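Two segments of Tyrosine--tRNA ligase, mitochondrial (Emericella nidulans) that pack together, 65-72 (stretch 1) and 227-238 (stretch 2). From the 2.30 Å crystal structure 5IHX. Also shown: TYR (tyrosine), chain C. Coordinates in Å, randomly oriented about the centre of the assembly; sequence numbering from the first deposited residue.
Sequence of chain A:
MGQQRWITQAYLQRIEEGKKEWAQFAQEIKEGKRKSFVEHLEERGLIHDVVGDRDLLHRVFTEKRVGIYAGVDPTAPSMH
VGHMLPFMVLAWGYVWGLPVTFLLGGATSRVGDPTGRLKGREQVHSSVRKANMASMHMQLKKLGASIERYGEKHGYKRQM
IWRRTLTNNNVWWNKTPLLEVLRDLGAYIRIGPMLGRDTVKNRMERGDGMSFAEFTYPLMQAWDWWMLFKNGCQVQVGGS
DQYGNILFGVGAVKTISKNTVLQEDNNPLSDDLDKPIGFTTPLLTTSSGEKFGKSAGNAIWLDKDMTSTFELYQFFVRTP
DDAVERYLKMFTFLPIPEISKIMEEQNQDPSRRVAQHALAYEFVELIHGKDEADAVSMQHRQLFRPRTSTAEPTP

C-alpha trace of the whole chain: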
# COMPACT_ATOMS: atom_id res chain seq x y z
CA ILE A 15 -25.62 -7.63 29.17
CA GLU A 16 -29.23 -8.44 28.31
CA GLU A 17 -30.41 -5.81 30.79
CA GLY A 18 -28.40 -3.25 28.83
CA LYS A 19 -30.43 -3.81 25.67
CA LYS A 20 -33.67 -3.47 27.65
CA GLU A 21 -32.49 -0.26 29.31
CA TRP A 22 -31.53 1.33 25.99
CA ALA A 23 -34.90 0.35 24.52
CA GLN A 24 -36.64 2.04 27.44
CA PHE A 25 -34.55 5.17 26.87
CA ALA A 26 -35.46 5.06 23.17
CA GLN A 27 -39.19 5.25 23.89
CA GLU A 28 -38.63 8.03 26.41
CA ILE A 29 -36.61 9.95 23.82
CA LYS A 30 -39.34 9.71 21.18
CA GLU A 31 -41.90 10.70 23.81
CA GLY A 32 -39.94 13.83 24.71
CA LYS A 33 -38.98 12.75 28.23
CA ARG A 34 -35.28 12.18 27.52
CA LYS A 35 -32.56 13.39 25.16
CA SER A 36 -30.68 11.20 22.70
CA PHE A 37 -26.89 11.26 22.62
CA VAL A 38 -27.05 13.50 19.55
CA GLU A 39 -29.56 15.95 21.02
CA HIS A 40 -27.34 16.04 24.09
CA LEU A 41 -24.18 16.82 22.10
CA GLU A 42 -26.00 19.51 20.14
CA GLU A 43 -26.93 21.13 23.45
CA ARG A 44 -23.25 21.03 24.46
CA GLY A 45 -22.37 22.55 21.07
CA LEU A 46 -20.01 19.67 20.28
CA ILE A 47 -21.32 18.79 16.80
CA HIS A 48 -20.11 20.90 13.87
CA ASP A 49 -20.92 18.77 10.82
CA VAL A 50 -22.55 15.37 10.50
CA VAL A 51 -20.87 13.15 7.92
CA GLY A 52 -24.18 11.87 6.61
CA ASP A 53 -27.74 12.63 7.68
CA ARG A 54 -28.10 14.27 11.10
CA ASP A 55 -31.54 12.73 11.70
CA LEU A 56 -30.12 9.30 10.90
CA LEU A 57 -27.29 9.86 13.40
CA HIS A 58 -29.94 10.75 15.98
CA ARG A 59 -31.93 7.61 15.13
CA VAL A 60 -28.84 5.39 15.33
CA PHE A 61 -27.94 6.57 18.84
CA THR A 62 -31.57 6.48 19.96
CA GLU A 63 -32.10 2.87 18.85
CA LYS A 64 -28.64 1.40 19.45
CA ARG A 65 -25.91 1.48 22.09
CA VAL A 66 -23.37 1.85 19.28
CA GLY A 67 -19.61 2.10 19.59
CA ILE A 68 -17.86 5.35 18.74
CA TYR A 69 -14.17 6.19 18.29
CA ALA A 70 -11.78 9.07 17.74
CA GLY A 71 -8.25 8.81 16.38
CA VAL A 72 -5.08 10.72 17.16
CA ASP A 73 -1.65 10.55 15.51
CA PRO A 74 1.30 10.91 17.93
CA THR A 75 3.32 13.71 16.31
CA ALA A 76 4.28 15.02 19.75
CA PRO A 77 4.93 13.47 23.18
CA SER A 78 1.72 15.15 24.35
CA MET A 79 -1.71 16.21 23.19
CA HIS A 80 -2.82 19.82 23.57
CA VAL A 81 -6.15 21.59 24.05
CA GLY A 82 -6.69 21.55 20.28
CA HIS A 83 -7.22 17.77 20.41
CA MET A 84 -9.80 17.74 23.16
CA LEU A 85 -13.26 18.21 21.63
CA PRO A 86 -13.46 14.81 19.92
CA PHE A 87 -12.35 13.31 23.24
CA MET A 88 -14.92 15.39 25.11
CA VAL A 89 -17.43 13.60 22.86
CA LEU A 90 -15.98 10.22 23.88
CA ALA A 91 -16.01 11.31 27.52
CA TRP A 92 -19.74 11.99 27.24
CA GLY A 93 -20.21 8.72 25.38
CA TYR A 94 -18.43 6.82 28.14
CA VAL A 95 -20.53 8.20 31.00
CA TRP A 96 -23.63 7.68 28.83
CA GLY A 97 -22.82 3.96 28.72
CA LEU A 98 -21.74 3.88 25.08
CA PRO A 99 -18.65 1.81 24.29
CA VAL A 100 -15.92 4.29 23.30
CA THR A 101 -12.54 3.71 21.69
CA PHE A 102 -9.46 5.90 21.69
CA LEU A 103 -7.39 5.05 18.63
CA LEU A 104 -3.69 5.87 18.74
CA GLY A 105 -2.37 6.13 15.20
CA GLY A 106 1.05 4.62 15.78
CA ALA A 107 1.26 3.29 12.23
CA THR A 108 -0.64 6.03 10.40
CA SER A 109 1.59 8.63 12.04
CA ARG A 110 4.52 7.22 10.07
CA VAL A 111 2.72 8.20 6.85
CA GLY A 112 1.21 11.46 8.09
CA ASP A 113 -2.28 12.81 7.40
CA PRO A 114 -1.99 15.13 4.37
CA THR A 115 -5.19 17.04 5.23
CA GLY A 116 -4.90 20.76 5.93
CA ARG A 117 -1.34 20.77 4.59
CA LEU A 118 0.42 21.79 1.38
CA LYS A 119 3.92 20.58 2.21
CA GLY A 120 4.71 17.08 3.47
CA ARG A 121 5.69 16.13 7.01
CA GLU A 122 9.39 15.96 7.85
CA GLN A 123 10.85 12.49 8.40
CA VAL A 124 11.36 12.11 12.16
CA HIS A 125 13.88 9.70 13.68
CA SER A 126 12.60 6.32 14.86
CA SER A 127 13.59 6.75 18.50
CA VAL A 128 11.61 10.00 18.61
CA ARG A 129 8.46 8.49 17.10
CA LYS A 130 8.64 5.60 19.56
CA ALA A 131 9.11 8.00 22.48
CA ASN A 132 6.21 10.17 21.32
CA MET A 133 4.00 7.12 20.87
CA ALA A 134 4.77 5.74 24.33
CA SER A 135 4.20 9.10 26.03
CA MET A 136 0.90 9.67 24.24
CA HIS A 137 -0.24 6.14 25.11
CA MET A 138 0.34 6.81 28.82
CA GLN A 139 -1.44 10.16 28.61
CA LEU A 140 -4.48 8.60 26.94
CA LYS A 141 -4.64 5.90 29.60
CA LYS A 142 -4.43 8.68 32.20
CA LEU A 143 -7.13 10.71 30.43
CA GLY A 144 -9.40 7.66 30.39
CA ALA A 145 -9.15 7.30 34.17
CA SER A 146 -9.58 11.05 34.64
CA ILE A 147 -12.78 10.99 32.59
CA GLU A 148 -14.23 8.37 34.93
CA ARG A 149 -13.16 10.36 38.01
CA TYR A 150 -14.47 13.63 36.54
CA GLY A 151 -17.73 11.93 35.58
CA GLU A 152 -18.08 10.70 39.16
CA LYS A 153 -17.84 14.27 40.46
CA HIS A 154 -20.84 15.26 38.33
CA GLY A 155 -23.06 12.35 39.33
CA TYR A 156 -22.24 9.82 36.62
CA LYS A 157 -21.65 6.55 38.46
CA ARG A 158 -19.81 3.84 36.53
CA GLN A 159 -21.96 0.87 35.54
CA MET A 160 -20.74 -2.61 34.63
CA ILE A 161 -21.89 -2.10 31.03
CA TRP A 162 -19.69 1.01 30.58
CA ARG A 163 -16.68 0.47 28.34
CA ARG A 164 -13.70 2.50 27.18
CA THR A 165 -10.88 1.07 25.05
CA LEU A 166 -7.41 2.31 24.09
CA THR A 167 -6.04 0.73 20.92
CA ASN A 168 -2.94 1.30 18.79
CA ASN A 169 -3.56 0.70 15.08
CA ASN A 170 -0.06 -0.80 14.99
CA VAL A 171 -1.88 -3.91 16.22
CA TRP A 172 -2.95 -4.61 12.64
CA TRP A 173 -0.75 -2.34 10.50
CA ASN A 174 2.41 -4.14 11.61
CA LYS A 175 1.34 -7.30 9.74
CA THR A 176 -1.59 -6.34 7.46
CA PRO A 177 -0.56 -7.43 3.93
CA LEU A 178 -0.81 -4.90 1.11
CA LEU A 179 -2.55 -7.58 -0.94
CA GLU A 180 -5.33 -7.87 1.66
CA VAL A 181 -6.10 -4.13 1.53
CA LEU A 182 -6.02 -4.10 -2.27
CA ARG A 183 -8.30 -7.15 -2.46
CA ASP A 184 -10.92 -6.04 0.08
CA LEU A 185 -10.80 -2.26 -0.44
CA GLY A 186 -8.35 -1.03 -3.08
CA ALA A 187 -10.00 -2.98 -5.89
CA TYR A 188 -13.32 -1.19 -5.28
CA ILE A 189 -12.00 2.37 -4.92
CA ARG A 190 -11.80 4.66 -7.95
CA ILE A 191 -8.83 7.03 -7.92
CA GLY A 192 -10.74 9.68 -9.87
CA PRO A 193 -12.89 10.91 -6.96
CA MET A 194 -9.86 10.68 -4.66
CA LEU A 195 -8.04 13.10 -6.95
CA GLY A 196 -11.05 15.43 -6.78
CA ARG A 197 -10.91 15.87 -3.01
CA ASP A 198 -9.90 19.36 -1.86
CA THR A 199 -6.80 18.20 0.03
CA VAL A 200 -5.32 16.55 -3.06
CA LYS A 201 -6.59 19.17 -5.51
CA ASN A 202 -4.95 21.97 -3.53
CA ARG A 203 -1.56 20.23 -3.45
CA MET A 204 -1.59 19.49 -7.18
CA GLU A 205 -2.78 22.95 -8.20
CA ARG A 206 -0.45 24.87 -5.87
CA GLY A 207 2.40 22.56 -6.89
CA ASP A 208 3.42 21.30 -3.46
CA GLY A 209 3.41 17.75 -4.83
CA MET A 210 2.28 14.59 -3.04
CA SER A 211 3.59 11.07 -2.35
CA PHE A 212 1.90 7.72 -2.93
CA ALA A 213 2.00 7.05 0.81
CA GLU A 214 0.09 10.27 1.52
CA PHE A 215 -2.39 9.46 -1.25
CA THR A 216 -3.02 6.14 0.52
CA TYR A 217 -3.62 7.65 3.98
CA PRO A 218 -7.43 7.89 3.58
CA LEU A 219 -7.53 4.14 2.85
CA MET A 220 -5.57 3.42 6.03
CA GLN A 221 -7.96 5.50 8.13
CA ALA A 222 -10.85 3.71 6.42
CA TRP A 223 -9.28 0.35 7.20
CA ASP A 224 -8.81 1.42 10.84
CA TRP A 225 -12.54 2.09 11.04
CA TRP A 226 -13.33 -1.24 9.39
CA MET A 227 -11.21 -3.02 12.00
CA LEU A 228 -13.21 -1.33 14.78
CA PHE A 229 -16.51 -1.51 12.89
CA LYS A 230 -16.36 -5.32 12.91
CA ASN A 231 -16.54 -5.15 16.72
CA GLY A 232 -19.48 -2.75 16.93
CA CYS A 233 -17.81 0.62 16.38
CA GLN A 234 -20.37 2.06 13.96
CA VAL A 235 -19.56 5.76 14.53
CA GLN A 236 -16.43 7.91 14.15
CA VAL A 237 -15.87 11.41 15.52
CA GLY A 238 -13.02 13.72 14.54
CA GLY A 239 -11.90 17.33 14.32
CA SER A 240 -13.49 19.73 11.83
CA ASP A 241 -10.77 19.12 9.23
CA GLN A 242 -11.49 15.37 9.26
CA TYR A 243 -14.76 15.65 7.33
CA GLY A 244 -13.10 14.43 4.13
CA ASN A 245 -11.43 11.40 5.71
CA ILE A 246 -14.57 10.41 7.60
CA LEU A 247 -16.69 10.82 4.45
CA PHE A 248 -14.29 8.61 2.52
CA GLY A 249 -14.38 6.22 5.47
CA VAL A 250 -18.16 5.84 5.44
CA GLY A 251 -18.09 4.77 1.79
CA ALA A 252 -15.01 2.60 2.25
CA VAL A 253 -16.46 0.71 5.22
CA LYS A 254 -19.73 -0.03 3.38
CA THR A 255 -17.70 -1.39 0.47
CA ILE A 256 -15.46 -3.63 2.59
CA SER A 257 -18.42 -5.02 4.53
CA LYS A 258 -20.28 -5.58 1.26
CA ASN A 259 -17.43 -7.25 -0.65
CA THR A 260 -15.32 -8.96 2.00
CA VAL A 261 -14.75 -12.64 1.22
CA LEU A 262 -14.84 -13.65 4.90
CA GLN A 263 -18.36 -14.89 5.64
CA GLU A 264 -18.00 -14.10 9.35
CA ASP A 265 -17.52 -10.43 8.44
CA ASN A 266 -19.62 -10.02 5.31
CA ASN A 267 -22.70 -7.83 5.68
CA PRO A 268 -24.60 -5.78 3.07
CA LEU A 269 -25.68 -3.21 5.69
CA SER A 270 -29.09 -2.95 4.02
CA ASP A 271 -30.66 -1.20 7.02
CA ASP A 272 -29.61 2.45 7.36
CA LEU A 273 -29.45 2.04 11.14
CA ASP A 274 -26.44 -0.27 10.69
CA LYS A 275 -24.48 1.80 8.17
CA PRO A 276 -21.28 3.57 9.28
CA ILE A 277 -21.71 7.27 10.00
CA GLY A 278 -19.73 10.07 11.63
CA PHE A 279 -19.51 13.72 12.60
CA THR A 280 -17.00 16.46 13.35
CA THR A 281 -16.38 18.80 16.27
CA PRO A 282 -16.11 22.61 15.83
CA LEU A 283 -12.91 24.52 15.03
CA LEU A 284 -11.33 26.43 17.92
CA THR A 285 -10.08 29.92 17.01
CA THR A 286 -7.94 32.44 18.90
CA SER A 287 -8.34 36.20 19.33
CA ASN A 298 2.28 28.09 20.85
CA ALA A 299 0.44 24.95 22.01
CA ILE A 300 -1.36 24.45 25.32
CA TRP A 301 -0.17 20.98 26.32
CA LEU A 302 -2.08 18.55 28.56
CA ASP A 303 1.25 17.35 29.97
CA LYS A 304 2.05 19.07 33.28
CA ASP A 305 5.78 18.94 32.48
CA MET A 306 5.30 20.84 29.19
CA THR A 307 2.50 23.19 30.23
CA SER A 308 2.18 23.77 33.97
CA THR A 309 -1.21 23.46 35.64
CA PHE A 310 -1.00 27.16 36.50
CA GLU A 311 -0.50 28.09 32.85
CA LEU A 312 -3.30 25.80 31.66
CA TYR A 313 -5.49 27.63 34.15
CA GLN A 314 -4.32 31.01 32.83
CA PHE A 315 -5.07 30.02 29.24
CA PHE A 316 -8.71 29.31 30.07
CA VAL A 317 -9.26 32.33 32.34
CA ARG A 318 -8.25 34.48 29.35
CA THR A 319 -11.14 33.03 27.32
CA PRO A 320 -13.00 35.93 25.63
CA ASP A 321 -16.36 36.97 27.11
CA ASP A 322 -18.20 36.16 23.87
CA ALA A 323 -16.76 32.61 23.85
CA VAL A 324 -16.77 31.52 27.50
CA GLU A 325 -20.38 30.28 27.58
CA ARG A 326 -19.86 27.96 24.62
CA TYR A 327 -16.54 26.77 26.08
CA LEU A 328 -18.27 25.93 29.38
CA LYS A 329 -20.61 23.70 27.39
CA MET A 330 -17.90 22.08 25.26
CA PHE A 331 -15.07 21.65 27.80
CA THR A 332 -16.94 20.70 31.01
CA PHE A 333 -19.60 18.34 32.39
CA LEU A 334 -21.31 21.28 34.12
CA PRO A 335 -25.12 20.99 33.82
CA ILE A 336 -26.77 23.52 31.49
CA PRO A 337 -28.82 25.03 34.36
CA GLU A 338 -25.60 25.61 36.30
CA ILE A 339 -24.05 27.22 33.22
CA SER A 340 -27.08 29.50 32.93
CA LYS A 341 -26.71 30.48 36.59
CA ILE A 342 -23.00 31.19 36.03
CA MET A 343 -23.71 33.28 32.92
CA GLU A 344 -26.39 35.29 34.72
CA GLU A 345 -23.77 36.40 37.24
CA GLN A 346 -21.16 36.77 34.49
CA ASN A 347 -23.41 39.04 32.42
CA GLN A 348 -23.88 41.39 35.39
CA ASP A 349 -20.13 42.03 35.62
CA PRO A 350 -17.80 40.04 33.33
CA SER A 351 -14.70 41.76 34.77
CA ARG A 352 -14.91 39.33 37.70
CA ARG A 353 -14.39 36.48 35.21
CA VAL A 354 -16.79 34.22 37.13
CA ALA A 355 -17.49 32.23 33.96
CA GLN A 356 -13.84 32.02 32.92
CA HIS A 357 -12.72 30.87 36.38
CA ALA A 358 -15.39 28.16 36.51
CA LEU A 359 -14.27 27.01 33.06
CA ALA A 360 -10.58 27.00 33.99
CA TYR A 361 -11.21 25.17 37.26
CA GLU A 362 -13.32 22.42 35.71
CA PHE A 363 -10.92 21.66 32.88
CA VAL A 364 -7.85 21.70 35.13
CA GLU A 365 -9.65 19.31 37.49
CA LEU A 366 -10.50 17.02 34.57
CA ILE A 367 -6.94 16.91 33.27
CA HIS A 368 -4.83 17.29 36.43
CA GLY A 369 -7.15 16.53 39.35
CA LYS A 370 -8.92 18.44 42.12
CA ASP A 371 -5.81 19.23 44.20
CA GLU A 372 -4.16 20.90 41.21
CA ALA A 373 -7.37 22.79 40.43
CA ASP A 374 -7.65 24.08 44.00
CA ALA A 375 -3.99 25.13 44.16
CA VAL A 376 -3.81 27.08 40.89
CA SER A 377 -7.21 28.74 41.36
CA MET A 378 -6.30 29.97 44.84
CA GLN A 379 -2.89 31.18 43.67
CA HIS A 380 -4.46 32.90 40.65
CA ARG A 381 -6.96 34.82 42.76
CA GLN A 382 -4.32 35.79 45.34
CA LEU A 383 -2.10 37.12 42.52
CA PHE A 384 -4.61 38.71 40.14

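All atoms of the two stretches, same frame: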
# COMPACT_ATOMS: atom_id res chain seq x y z
N ARG A 65 -27.06 1.15 21.26
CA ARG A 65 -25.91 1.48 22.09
C ARG A 65 -24.64 1.25 21.28
O ARG A 65 -23.86 0.35 21.58
CB ARG A 65 -25.92 0.64 23.37
CG ARG A 65 -24.88 1.02 24.41
CD ARG A 65 -24.78 -0.04 25.50
NE ARG A 65 -26.03 -0.20 26.25
CZ ARG A 65 -26.34 0.47 27.35
NH1 ARG A 65 -25.51 1.38 27.86
NH2 ARG A 65 -27.50 0.24 27.96
N VAL A 66 -24.45 2.05 20.24
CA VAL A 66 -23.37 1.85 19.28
C VAL A 66 -22.02 2.30 19.81
O VAL A 66 -21.93 3.19 20.65
CB VAL A 66 -23.63 2.58 17.95
CG1 VAL A 66 -24.88 2.06 17.30
CG2 VAL A 66 -23.71 4.09 18.17
N GLY A 67 -20.96 1.69 19.28
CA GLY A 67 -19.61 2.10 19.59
C GLY A 67 -19.22 3.33 18.80
O GLY A 67 -19.70 3.54 17.69
N ILE A 68 -18.35 4.14 19.39
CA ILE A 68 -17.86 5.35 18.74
C ILE A 68 -16.37 5.50 19.03
O ILE A 68 -15.92 5.13 20.11
CB ILE A 68 -18.62 6.61 19.21
CG1 ILE A 68 -18.04 7.86 18.55
CG2 ILE A 68 -18.56 6.72 20.73
CD1 ILE A 68 -18.90 9.10 18.74
N TYR A 69 -15.60 6.01 18.07
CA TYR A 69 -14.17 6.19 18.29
C TYR A 69 -13.64 7.49 17.69
O TYR A 69 -14.24 8.07 16.78
CB TYR A 69 -13.38 5.01 17.72
CG TYR A 69 -12.92 5.16 16.28
CD1 TYR A 69 -11.64 5.61 16.00
CD2 TYR A 69 -13.75 4.81 15.22
CE1 TYR A 69 -11.20 5.74 14.69
CE2 TYR A 69 -13.31 4.94 13.90
CZ TYR A 69 -12.04 5.40 13.65
OH TYR A 69 -11.59 5.53 12.35
N ALA A 70 -12.52 7.94 18.26
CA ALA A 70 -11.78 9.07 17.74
C ALA A 70 -10.32 8.68 17.65
O ALA A 70 -9.81 7.97 18.52
CB ALA A 70 -11.96 10.28 18.63
N GLY A 71 -9.65 9.14 16.60
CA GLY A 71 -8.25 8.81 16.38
C GLY A 71 -7.33 9.99 16.62
O GLY A 71 -7.73 11.14 16.48
N VAL A 72 -6.09 9.69 17.00
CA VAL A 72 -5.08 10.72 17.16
C VAL A 72 -3.71 10.17 16.75
O VAL A 72 -3.34 9.06 17.14
CB VAL A 72 -5.02 11.25 18.62
CG1 VAL A 72 -4.82 10.10 19.62
CG2 VAL A 72 -3.93 12.29 18.78
N MET A 227 -11.69 -2.14 10.94
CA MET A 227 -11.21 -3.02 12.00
C MET A 227 -12.01 -2.84 13.29
O MET A 227 -12.26 -3.81 14.01
CB MET A 227 -9.73 -2.77 12.27
CG MET A 227 -8.80 -3.21 11.15
SD MET A 227 -8.83 -4.98 10.81
CE MET A 227 -8.25 -5.64 12.37
N LEU A 228 -12.41 -1.61 13.58
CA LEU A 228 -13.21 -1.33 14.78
C LEU A 228 -14.69 -1.59 14.52
O LEU A 228 -15.42 -2.03 15.41
CB LEU A 228 -13.01 0.12 15.22
CG LEU A 228 -11.58 0.51 15.60
CD1 LEU A 228 -11.52 1.98 16.00
CD2 LEU A 228 -11.03 -0.37 16.71
N PHE A 229 -15.12 -1.32 13.29
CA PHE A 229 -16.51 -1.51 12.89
C PHE A 229 -16.96 -2.96 13.07
O PHE A 229 -18.10 -3.22 13.46
CB PHE A 229 -16.69 -1.07 11.43
CG PHE A 229 -18.10 -1.18 10.93
CD1 PHE A 229 -18.94 -0.07 10.96
CD2 PHE A 229 -18.59 -2.37 10.42
CE1 PHE A 229 -20.24 -0.17 10.49
CE2 PHE A 229 -19.88 -2.47 9.96
CZ PHE A 229 -20.71 -1.36 9.99
N LYS A 230 -16.07 -3.90 12.77
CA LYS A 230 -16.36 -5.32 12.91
C LYS A 230 -16.75 -5.68 14.34
O LYS A 230 -17.47 -6.66 14.56
CB LYS A 230 -15.15 -6.16 12.50
CG LYS A 230 -14.78 -6.07 11.03
CD LYS A 230 -13.32 -6.44 10.82
CE LYS A 230 -13.05 -7.87 11.26
N ASN A 231 -16.28 -4.89 15.30
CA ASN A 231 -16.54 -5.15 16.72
C ASN A 231 -17.55 -4.18 17.33
O ASN A 231 -17.59 -3.99 18.54
CB ASN A 231 -15.22 -5.10 17.50
CG ASN A 231 -14.34 -6.31 17.23
OD1 ASN A 231 -14.82 -7.44 17.15
ND2 ASN A 231 -13.04 -6.08 17.08
N GLY A 232 -18.36 -3.56 16.48
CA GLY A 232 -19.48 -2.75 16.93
C GLY A 232 -19.28 -1.25 16.87
O GLY A 232 -20.19 -0.49 17.22
N CYS A 233 -18.11 -0.81 16.44
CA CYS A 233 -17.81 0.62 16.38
C CYS A 233 -18.37 1.26 15.10
O CYS A 233 -17.65 1.45 14.12
CB CYS A 233 -16.31 0.86 16.47
SG CYS A 233 -15.89 2.57 16.78
N GLN A 234 -19.66 1.59 15.14
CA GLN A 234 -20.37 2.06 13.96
C GLN A 234 -20.11 3.54 13.66
O GLN A 234 -20.26 3.97 12.51
CB GLN A 234 -21.87 1.83 14.15
CG GLN A 234 -22.71 2.11 12.93
CD GLN A 234 -24.18 1.78 13.15
OE1 GLN A 234 -24.51 0.93 13.98
NE2 GLN A 234 -25.05 2.45 12.42
N VAL A 235 -19.70 4.31 14.67
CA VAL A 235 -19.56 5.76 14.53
C VAL A 235 -18.12 6.24 14.73
O VAL A 235 -17.39 5.71 15.56
CB VAL A 235 -20.47 6.50 15.54
CG1 VAL A 235 -20.42 8.01 15.30
CG2 VAL A 235 -21.90 5.99 15.44
N GLN A 236 -17.72 7.24 13.94
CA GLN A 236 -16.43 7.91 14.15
C GLN A 236 -16.64 9.40 14.36
O GLN A 236 -17.45 10.02 13.67
CB GLN A 236 -15.49 7.69 12.96
CG GLN A 236 -14.16 8.43 13.11
CD GLN A 236 -13.19 8.22 11.95
OE1 GLN A 236 -12.10 8.79 11.95
NE2 GLN A 236 -13.57 7.40 10.98
N VAL A 237 -15.90 9.96 15.31
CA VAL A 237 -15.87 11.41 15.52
C VAL A 237 -14.45 11.93 15.35
O VAL A 237 -13.48 11.27 15.74
CB VAL A 237 -16.41 11.79 16.92
CG1 VAL A 237 -15.62 11.11 18.02
CG2 VAL A 237 -16.39 13.31 17.10
N GLY A 238 -14.32 13.11 14.75
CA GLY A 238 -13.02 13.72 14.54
C GLY A 238 -13.10 15.23 14.56
O GLY A 238 -14.17 15.80 14.73
N TYR C . -6.14 11.25 10.76
CA TYR C . -6.50 11.81 12.10
C TYR C . -5.72 13.10 12.37
O TYR C . -6.18 13.97 13.11
CB TYR C . -6.22 10.79 13.20
CG TYR C . -6.80 9.43 12.92
CD1 TYR C . -8.18 9.24 12.87
CD2 TYR C . -5.98 8.33 12.70
CE1 TYR C . -8.72 8.00 12.61
CE2 TYR C . -6.51 7.09 12.44
CZ TYR C . -7.88 6.92 12.40
OH TYR C . -8.41 5.69 12.14
OXT TYR C . -4.62 13.29 11.85
O HOH W 1 -11.33 10.39 14.44

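How do two segments more than 150 residues apart in sequence join through their backbones? Part of each, 68-72 and 235-238, runs parallel as strand, with I68 paired to V235 and Y69 to Q236, and the strand axes run at 36° to each other. A ladder of four hydrogen bonds joins the stretches. G67 N donates to G232 O (3.1 Å), V235 N to G67 O (3.1 Å), Y69 N to V235 O (3.1 Å) and V237 N to Y69 O (2.9 Å). G67 and Y69 thus turn both their amide and their carbonyl toward stretch 2, in the alternating pattern of a parallel ladder. Between these bonds, CA-H groups also approach carbonyl oxygens, as where I68 CA lies 3.2 Å from V235 O.

Why does Y69 cover more of the partner stretch than any other residue? Its side chain leaves the sheet on the same face as that of Q236, and its aromatic ring is sandwiched. L228 CD1 sits 3.6 Å from the centroid of the Y69 ring, almost directly over one face, while Q236 CG lies over the opposite face, 4.0 Å from that centroid. Both are CH-pi contacts, in which weakly polarised C-H groups meet the electron-rich ring. C233 adds its sulfur obliquely, with SG 3.5 Å from Y69 CD2. L228 precedes a type I turn from F229 to G232, and C233 N donates to L228 O (3.1 Å).

What does the polar end of Y69 do? Y69 OH donates a hydrogen bond to the OH of the bound tyrosine (3.2 Å), the amino acid that this enzyme's name identifies as its substrate. The amide of Q236 is also near, with NE2 3.0 Å from Y69 OH, but the angle is too poor for a hydrogen bond. Q236 OE1 accepts from a water, 3.1 Å from the water oxygen. That water also donates to V237 O (2.7 Å from its oxygen) and accepts from G71 N (3.0 Å), so it links the strands beyond their last direct backbone bond.

What fills the other face of the sheet and the ends of the contact? V237 and I68 bury the next largest areas, and their side-chain contacts are apolar. I68 CD1 reaches V235 CG1 and V237 CG1, at 3.9 Å from each, and V237 CG1 also meets A70 CB at 3.8 Å. Apart from the methyl of A70 these are branched aliphatic side chains, buried and in van der Waals contact. Toward the start of stretch 1, V66 CG2 extends the apolar contact to V235 CG2 (3.8 Å). At G67 the backbones come especially close, its CA 4.0 Å from C233 CA. A CB on G67 would lie 3.0 Å from G232 O, a clash, so the absence of a side chain allows this tight approach.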